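Local coordinates for protein phosphatidylinositide phosphatase SAC2 (Homo sapiens, PDB 4XUU) that dephosphorylates mainly phosphatidylinositol 4-phosphate as a whole enzyme, probably in endocytic recycling, forms homodimers, and is represented here by its hSac2 domain, a pleckstrin-homology-like fold, at residues L32-D46 with S111-N123. Numbering follows the deposited sequence.
Sequences LIDCDPSLIDATHRD and SGYFHTLRAVMRN
Ile-33 and Arg-118 form a hydrogen-bonded antiparallel pair that satisfies all four of their backbone polar groups: Ile-33 N donates to Arg-118 O at 2.9 Å, and Arg-118 N returns a bond of 2.8 Å to Ile-33 O, with an N-H...O angle of 160°. Beyond Asp-34 and Leu-117, a non-hydrogen-bonded pair, Cys-35 N reaches Thr-116 O at 2.7 Å, with an N-H...O angle of 161°. The amide of Thr-116 is satisfied through water: water 1 accepts from its N and donates to Asp-34 OD1. With OG1 beside its own backbone N (chi1 -47°), the Thr-116 hydroxyl donates to Asp-36 OD2, at a modelled separation too short to take literally; Arg-102 bonds to the hydroxyl and salt-bridges OD2, so one guanidinium serves both partners. The same OD2 lies in plane at the Phe-114 ring edge, 3.8 Å from CE1. Asp-46 OD2 stands 3.9 Å from Arg-118 NH2, a long salt bridge of charge only, the oxygen well out of the guanidinium plane and no N-H pointing at it, while Ile-33 CD1 lies over one face of that group, toward its rim, and meets Val-120 CB at 3.6 Å. The Leu-32 and Leu-117 side chains cross at about a right angle, CD1 to CD1 3.8 Å; an alanine in place of Leu-32 would probably leave a gap against Leu-117. The contact joins neighbouring strands 26-34 and 110-119 of the pleckstrin-homology-like sheet where the first strand runs out into a loop. Strand 48-54 pairs with 26-34 on its other edge, and strand 99-107 flanks 110-119, its Cys-100 joined to Cys-35 by a disulfide.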
ATOM      1  N   LEU A  32       9.403  -6.436  17.601  1.00 36.11           N
ATOM      2  CA  LEU A  32       9.966  -5.233  16.990  1.00 37.59           C
ATOM      3  C   LEU A  32      11.249  -4.775  17.687  1.00 40.98           C
ATOM      4  O   LEU A  32      11.724  -5.410  18.633  1.00 42.35           O
ATOM      5  CB  LEU A  32       8.930  -4.098  16.958  1.00 34.94           C
ATOM      6  CG  LEU A  32       7.592  -4.324  16.231  1.00 32.98           C
ATOM      7  CD1 LEU A  32       6.587  -3.254  16.609  1.00 30.37           C
ATOM      8  CD2 LEU A  32       7.759  -4.391  14.713  1.00 33.78           C
ATOM      9  N   ILE A  33      11.809  -3.674  17.193  1.00 43.37           N
ATOM     10  CA  ILE A  33      13.026  -3.087  17.733  1.00 47.43           C
ATOM     11  C   ILE A  33      12.789  -1.601  17.969  1.00 47.88           C
ATOM     12  O   ILE A  33      12.130  -0.945  17.166  1.00 46.36           O
ATOM     13  CB  ILE A  33      14.223  -3.304  16.769  1.00 51.53           C
ATOM     14  CG1 ILE A  33      14.540  -4.798  16.639  1.00 53.07           C
ATOM     15  CG2 ILE A  33      15.469  -2.537  17.234  1.00 55.31           C
ATOM     16  CD1 ILE A  33      15.418  -5.141  15.451  1.00 57.74           C
ATOM     17  N   ASP A  34      13.311  -1.092  19.084  1.00 51.17           N
ATOM     18  CA  ASP A  34      13.287   0.334  19.407  1.00 53.82           C
ATOM     19  C   ASP A  34      14.111   1.105  18.380  1.00 57.94           C
ATOM     20  O   ASP A  34      15.269   0.778  18.131  1.00 61.42           O
ATOM     21  CB  ASP A  34      13.840   0.554  20.820  1.00 56.62           C
ATOM     22  CG  ASP A  34      13.730   2.003  21.294  1.00 58.75           C
ATOM     23  OD1 ASP A  34      12.921   2.783  20.754  1.00 57.40           O
ATOM     24  OD2 ASP A  34      14.457   2.361  22.242  1.00 63.08           O
ATOM     25  N   CYS A  35      13.499   2.123  17.786  1.00 58.99           N
ATOM     26  CA  CYS A  35      14.104   2.864  16.680  1.00 63.71           C
ATOM     27  C   CYS A  35      14.746   4.189  17.108  1.00 69.07           C
ATOM     28  O   CYS A  35      15.680   4.661  16.456  1.00 73.63           O
ATOM     29  CB  CYS A  35      13.078   3.083  15.559  1.00 61.40           C
ATOM     30  SG  CYS A  35      13.580   4.273  14.297  1.00 67.25           S
ATOM     31  N   ASP A  36      14.253   4.783  18.192  1.00 70.26           N
ATOM     32  CA  ASP A  36      14.810   6.037  18.707  1.00 76.55           C
ATOM     33  C   ASP A  36      16.155   5.856  19.417  1.00 81.87           C
ATOM     34  O   ASP A  36      16.355   4.860  20.119  1.00 80.73           O
ATOM     35  CB  ASP A  36      13.816   6.741  19.636  1.00 76.02           C
ATOM     36  CG  ASP A  36      13.054   7.861  18.939  1.00 77.49           C
ATOM     37  OD1 ASP A  36      13.696   8.731  18.307  1.00 81.98           O
ATOM     38  OD2 ASP A  36      11.809   7.882  19.041  1.00 74.89           O
ATOM     39  N   PRO A  37      17.083   6.818  19.230  1.00 88.65           N
ATOM     40  CA  PRO A  37      18.361   6.782  19.948  1.00 94.98           C
ATOM     41  C   PRO A  37      18.149   6.853  21.458  1.00 96.68           C
ATOM     42  O   PRO A  37      17.576   7.824  21.961  1.00 98.06           O
ATOM     43  CB  PRO A  37      19.090   8.037  19.446  1.00101.26           C
ATOM     44  CG  PRO A  37      18.456   8.347  18.134  1.00 98.53           C
ATOM     45  CD  PRO A  37      17.020   7.948  18.284  1.00 91.27           C
ATOM     46  N   SER A  38      18.588   5.810  22.161  1.00 97.53           N
ATOM     47  CA  SER A  38      18.452   5.727  23.612  1.00 99.83           C
ATOM     48  C   SER A  38      19.728   6.241  24.278  1.00108.63           C
ATOM     49  O   SER A  38      20.825   6.084  23.734  1.00112.49           O
ATOM     50  CB  SER A  38      18.142   4.290  24.042  1.00 95.99           C
ATOM     51  OG  SER A  38      17.461   4.262  25.283  1.00 95.85           O
ATOM     52  N   LEU A  39      19.576   6.842  25.457  1.00112.70           N
ATOM     53  CA  LEU A  39      20.641   7.663  26.048  1.00122.21           C
ATOM     54  C   LEU A  39      21.332   7.058  27.285  1.00127.35           C
ATOM     55  O   LEU A  39      21.729   7.787  28.200  1.00134.57           O
ATOM     56  CB  LEU A  39      20.108   9.078  26.356  1.00125.38           C
ATOM     57  CG  LEU A  39      19.317   9.804  25.250  1.00122.04           C
ATOM     58  CD1 LEU A  39      18.270  10.757  25.881  1.00123.34           C
ATOM     59  CD2 LEU A  39      20.269  10.568  24.285  1.00127.44           C
ATOM     60  N   ILE A  40      21.471   5.732  27.308  1.00124.38           N
ATOM     61  CA  ILE A  40      22.305   5.064  28.312  1.00130.17           C
ATOM     62  C   ILE A  40      23.731   4.981  27.761  1.00136.20           C
ATOM     63  O   ILE A  40      24.678   5.468  28.384  1.00145.11           O
ATOM     64  CB  ILE A  40      21.787   3.643  28.683  1.00125.50           C
ATOM     65  CG1 ILE A  40      20.300   3.678  29.060  1.00118.89           C
ATOM     66  CG2 ILE A  40      22.624   3.045  29.820  1.00133.04           C
ATOM     67  CD1 ILE A  40      19.644   2.305  29.144  1.00113.26           C
ATOM     68  N   ASP A  41      23.860   4.365  26.587  1.00131.82           N
ATOM     69  CA  ASP A  41      25.117   4.306  25.846  1.00137.08           C
ATOM     70  C   ASP A  41      24.869   4.519  24.355  1.00132.02           C
ATOM     71  O   ASP A  41      23.870   4.044  23.808  1.00123.94           O
ATOM     72  CB  ASP A  41      25.827   2.967  26.072  1.00139.89           C
ATOM     73  CG  ASP A  41      26.701   2.970  27.315  1.00149.31           C
ATOM     74  OD1 ASP A  41      26.154   2.913  28.437  1.00149.10           O
ATOM     75  OD2 ASP A  41      27.941   3.035  27.168  1.00157.47           O
ATOM     76  N   ALA A  42      25.783   5.237  23.708  1.00137.51           N
ATOM     77  CA  ALA A  42      25.710   5.471  22.268  1.00134.40           C
ATOM     78  C   ALA A  42      26.572   4.452  21.520  1.00136.38           C
ATOM     79  O   ALA A  42      27.732   4.719  21.187  1.00144.18           O
ATOM     80  CB  ALA A  42      26.131   6.899  21.934  1.00139.96           C
ATOM     81  N   THR A  43      25.991   3.278  21.279  1.00128.73           N
ATOM     82  CA  THR A  43      26.672   2.176  20.595  1.00129.14           C
ATOM     83  C   THR A  43      25.740   1.543  19.559  1.00121.47           C
ATOM     84  O   THR A  43      24.812   2.196  19.074  1.00117.77           O
ATOM     85  CB  THR A  43      27.153   1.086  21.589  1.00130.00           C
ATOM     86  OG1 THR A  43      26.051   0.655  22.399  1.00123.06           O
ATOM     87  CG2 THR A  43      28.279   1.607  22.483  1.00138.62           C
ATOM     88  N   HIS A  44      25.986   0.275  19.230  1.00119.58           N
ATOM     89  CA  HIS A  44      25.186  -0.444  18.236  1.00113.11           C
ATOM     90  C   HIS A  44      24.669  -1.775  18.789  1.00107.50           C
ATOM     91  O   HIS A  44      25.315  -2.819  18.638  1.00109.79           O
ATOM     92  CB  HIS A  44      25.992  -0.677  16.949  1.00117.89           C
ATOM     93  CG  HIS A  44      27.082   0.325  16.726  1.00126.34           C
ATOM     94  ND1 HIS A  44      26.855   1.562  16.161  1.00127.91           N
ATOM     95  CD2 HIS A  44      28.407   0.275  17.002  1.00134.35           C
ATOM     96  CE1 HIS A  44      27.994   2.228  16.095  1.00136.78           C
ATOM     97  NE2 HIS A  44      28.951   1.469  16.598  1.00140.78           N
ATOM     98  N   ARG A  45      23.509  -1.720  19.441  1.00100.47           N
ATOM     99  CA  ARG A  45      22.836  -2.915  19.963  1.00 94.88           C
ATOM    100  C   ARG A  45      21.318  -2.719  19.992  1.00 86.88           C
ATOM    101  O   ARG A  45      20.817  -1.730  20.534  1.00 85.67           O
ATOM    102  CB  ARG A  45      23.384  -3.309  21.347  1.00 97.76           C
ATOM    103  CG  ARG A  45      23.365  -2.198  22.396  1.00100.18           C
ATOM    104  CD  ARG A  45      24.357  -2.456  23.527  1.00106.89           C
ATOM    105  NE  ARG A  45      25.725  -2.096  23.160  1.00115.54           N
ATOM    106  CZ  ARG A  45      26.739  -2.003  24.019  1.00123.02           C
ATOM    107  NH1 ARG A  45      26.554  -2.236  25.314  1.00123.51           N
ATOM    108  NH2 ARG A  45      27.946  -1.667  23.584  1.00130.39           N
ATOM    109  N   ASP A  46      20.600  -3.666  19.393  1.00 81.78           N
ATOM    110  CA  ASP A  46      19.148  -3.567  19.228  1.00 74.64           C
ATOM    111  C   ASP A  46      18.397  -3.805  20.529  1.00 70.63           C
ATOM    112  O   ASP A  46      18.645  -4.793  21.226  1.00 71.25           O
ATOM    113  CB  ASP A  46      18.658  -4.567  18.178  1.00 72.45           C
ATOM    114  CG  ASP A  46      19.212  -4.292  16.792  1.00 75.92           C
ATOM    115  OD1 ASP A  46      20.089  -3.413  16.639  1.00 80.65           O
ATOM    116  OD2 ASP A  46      18.763  -4.967  15.842  1.00 75.33           O
ATOM    117  N   SER A 111       0.108  15.095  26.143  1.00 73.91           N
ATOM    118  CA  SER A 111       0.688  14.505  24.940  1.00 69.64           C
ATOM    119  C   SER A 111       2.195  14.777  24.868  1.00 70.29           C
ATOM    120  O   SER A 111       2.757  15.440  25.743  1.00 74.12           O
ATOM    121  CB  SER A 111      -0.025  15.012  23.679  1.00 69.61           C
ATOM    122  OG  SER A 111       0.343  16.348  23.386  1.00 74.23           O
ATOM    123  N   GLY A 112       2.838  14.265  23.820  1.00 66.87           N
ATOM    124  CA  GLY A 112       4.286  14.359  23.677  1.00 67.26           C
ATOM    125  C   GLY A 112       4.961  13.051  24.050  1.00 63.88           C
ATOM    126  O   GLY A 112       6.183  12.995  24.208  1.00 65.23           O
ATOM    127  N   TYR A 113       4.153  12.004  24.202  1.00 59.93           N
ATOM    128  CA  TYR A 113       4.645  10.661  24.488  1.00 56.70           C
ATOM    129  C   TYR A 113       4.525   9.797  23.239  1.00 52.53           C
ATOM    130  O   TYR A 113       3.453   9.733  22.621  1.00 50.84           O
ATOM    131  CB  TYR A 113       3.834  10.014  25.614  1.00 56.18           C
ATOM    132  CG  TYR A 113       3.940  10.687  26.960  1.00 60.37           C
ATOM    133  CD1 TYR A 113       4.940  10.330  27.866  1.00 61.89           C
ATOM    134  CD2 TYR A 113       3.023  11.664  27.343  1.00 63.46           C
ATOM    135  CE1 TYR A 113       5.031  10.940  29.115  1.00 65.87           C
ATOM    136  CE2 TYR A 113       3.108  12.279  28.585  1.00 67.80           C
ATOM    137  CZ  TYR A 113       4.113  11.913  29.462  1.00 68.97           C
ATOM    138  OH  TYR A 113       4.192  12.526  30.690  1.00 74.48           O
ATOM    139  N   PHE A 114       5.618   9.130  22.869  1.00 51.05           N
ATOM    140  CA  PHE A 114       5.597   8.242  21.705  1.00 47.49           C
ATOM    141  C   PHE A 114       6.619   7.114  21.727  1.00 46.26           C
ATOM    142  O   PHE A 114       7.712   7.249  22.275  1.00 48.34           O
ATOM    143  CB  PHE A 114       5.677   9.026  20.379  1.00 48.03           C
ATOM    144  CG  PHE A 114       6.819  10.005  20.295  1.00 51.11           C
ATOM    145  CD1 PHE A 114       8.092   9.585  19.919  1.00 51.53           C
ATOM    146  CD2 PHE A 114       6.610  11.359  20.553  1.00 54.46           C
ATOM    147  CE1 PHE A 114       9.149  10.497  19.821  1.00 55.87           C
ATOM    148  CE2 PHE A 114       7.657  12.279  20.458  1.00 58.26           C
ATOM    149  CZ  PHE A 114       8.929  11.848  20.092  1.00 58.90           C
ATOM    150  N   HIS A 115       6.228   5.997  21.125  1.00 43.16           N
ATOM    151  CA  HIS A 115       7.111   4.866  20.902  1.00 42.33           C
ATOM    152  C   HIS A 115       7.526   4.880  19.447  1.00 42.13           C
ATOM    153  O   HIS A 115       6.690   5.055  18.566  1.00 40.85           O
ATOM    154  CB  HIS A 115       6.390   3.559  21.201  1.00 39.94           C
ATOM    155  CG  HIS A 115       5.891   3.455  22.604  1.00 40.13           C
ATOM    156  ND1 HIS A 115       6.736   3.295  23.682  1.00 42.04           N
ATOM    157  CD2 HIS A 115       4.635   3.483  23.110  1.00 38.89           C
ATOM    158  CE1 HIS A 115       6.023   3.231  24.791  1.00 42.28           C
ATOM    159  NE2 HIS A 115       4.744   3.338  24.471  1.00 40.38           N
ATOM    160  N   THR A 116       8.816   4.700  19.193  1.00 44.00           N
ATOM    161  CA  THR A 116       9.311   4.657  17.823  1.00 44.60           C
ATOM    162  C   THR A 116       9.926   3.293  17.551  1.00 44.43           C
ATOM    163  O   THR A 116      10.972   2.943  18.108  1.00 46.22           O
ATOM    164  CB  THR A 116      10.308   5.789  17.537  1.00 48.00           C
ATOM    165  OG1 THR A 116       9.777   7.026  18.032  1.00 49.24           O
ATOM    166  CG2 THR A 116      10.554   5.918  16.042  1.00 48.67           C
ATOM    167  N   LEU A 117       9.254   2.530  16.691  1.00 42.61           N
ATOM    168  CA  LEU A 117       9.571   1.125  16.503  1.00 42.92           C
ATOM    169  C   LEU A 117       9.864   0.794  15.048  1.00 44.03           C
ATOM    170  O   LEU A 117       9.394   1.480  14.143  1.00 43.76           O
ATOM    171  CB  LEU A 117       8.415   0.260  17.025  1.00 40.27           C
ATOM    172  CG  LEU A 117       7.883   0.613  18.420  1.00 39.84           C
ATOM    173  CD1 LEU A 117       6.562  -0.092  18.711  1.00 37.92           C
ATOM    174  CD2 LEU A 117       8.915   0.322  19.511  1.00 41.27           C
ATOM    175  N   ARG A 118      10.651  -0.253  14.831  1.00 46.17           N
ATOM    176  CA  ARG A 118      10.889  -0.762  13.486  1.00 48.33           C
ATOM    177  C   ARG A 118      10.914  -2.282  13.489  1.00 49.55           C
ATOM    178  O   ARG A 118      10.968  -2.913  14.548  1.00 49.24           O
ATOM    179  CB  ARG A 118      12.180  -0.189  12.875  1.00 51.70           C
ATOM    180  CG  ARG A 118      13.476  -0.663  13.518  1.00 54.52           C
ATOM    181  CD  ARG A 118      14.640  -0.445  12.575  1.00 58.53           C
ATOM    182  NE  ARG A 118      15.932  -0.668  13.223  1.00 62.41           N
ATOM    183  CZ  ARG A 118      16.704  -1.737  13.033  1.00 65.19           C
ATOM    184  NH1 ARG A 118      16.331  -2.705  12.202  1.00 64.58           N
ATOM    185  NH2 ARG A 118      17.855  -1.838  13.681  1.00 68.92           N
ATOM    186  N   ALA A 119      10.867  -2.862  12.297  1.00 51.87           N
ATOM    187  CA  ALA A 119      10.809  -4.305  12.160  1.00 54.47           C
ATOM    188  C   ALA A 119      12.203  -4.907  12.038  1.00 59.59           C
ATOM    189  O   ALA A 119      13.096  -4.316  11.425  1.00 62.17           O
ATOM    190  CB  ALA A 119       9.946  -4.685  10.968  1.00 53.82           C
ATOM    191  N   VAL A 120      12.384  -6.081  12.636  1.00 62.45           N
ATOM    192  CA  VAL A 120      13.633  -6.834  12.505  1.00 68.63           C
ATOM    193  C   VAL A 120      13.686  -7.494  11.126  1.00 72.06           C
ATOM    194  O   VAL A 120      12.872  -8.362  10.812  1.00 71.50           O
ATOM    195  CB  VAL A 120      13.831  -7.863  13.673  1.00 69.77           C
ATOM    196  CG1 VAL A 120      12.498  -8.507  14.100  1.00 66.77           C
ATOM    197  CG2 VAL A 120      14.880  -8.913  13.320  1.00 74.75           C
HETATM  198  N   MSE A 121      14.636  -7.056  10.303  1.00 76.83           N
HETATM  199  CA  MSE A 121      14.688  -7.475   8.901  1.00 81.13           C
HETATM  200  C   MSE A 121      16.004  -8.133   8.497  1.00 87.59           C
HETATM  201  O   MSE A 121      17.085  -7.679   8.875  1.00 90.25           O
HETATM  202  CB  MSE A 121      14.366  -6.301   7.969  1.00 80.26           C
HETATM  203  CG  MSE A 121      12.927  -5.796   8.077  1.00 77.78           C
HETATM  204 SE   MSE A 121      11.618  -6.776   6.996  1.00 82.67          SE
HETATM  205  CE  MSE A 121      11.817  -8.588   7.719  1.00 83.18           C
ATOM    206  N   ARG A 122      15.890  -9.202   7.713  1.00 91.07           N
ATOM    207  CA  ARG A 122      17.044  -9.972   7.266  1.00 98.11           C
ATOM    208  C   ARG A 122      17.513  -9.594   5.862  1.00101.89           C
ATOM    209  O   ARG A 122      18.374 -10.262   5.283  1.00107.65           O
ATOM    210  CB  ARG A 122      16.744 -11.471   7.345  1.00100.24           C
ATOM    211  CG  ARG A 122      16.822 -12.051   8.755  1.00100.65           C
ATOM    212  CD  ARG A 122      18.234 -11.970   9.322  1.00106.46           C
ATOM    213  NE  ARG A 122      19.199 -12.686   8.492  1.00114.43           N
ATOM    214  CZ  ARG A 122      20.520 -12.545   8.573  1.00120.42           C
ATOM    215  NH1 ARG A 122      21.055 -11.703   9.450  1.00119.85           N
ATOM    216  NH2 ARG A 122      21.310 -13.247   7.770  1.00127.13           N
ATOM    217  N   ASN A 123      16.941  -8.521   5.324  1.00 99.26           N
ATOM    218  CA  ASN A 123      17.376  -7.977   4.044  1.00102.82           C
ATOM    219  C   ASN A 123      17.692  -6.488   4.185  1.00101.60           C
ATOM    220  O   ASN A 123      16.778  -5.660   4.263  1.00 97.13           O
ATOM    221  CB  ASN A 123      16.315  -8.220   2.963  1.00101.91           C
ATOM    222  CG  ASN A 123      16.825  -7.943   1.555  1.00106.95           C
ATOM    223  OD1 ASN A 123      17.919  -7.413   1.360  1.00111.34           O
ATOM    224  ND2 ASN A 123      16.021  -8.305   0.564  1.00107.51           N
TER
HETATM  225  O   HOH W   1      10.593   3.752  21.094  1.00 19.57           O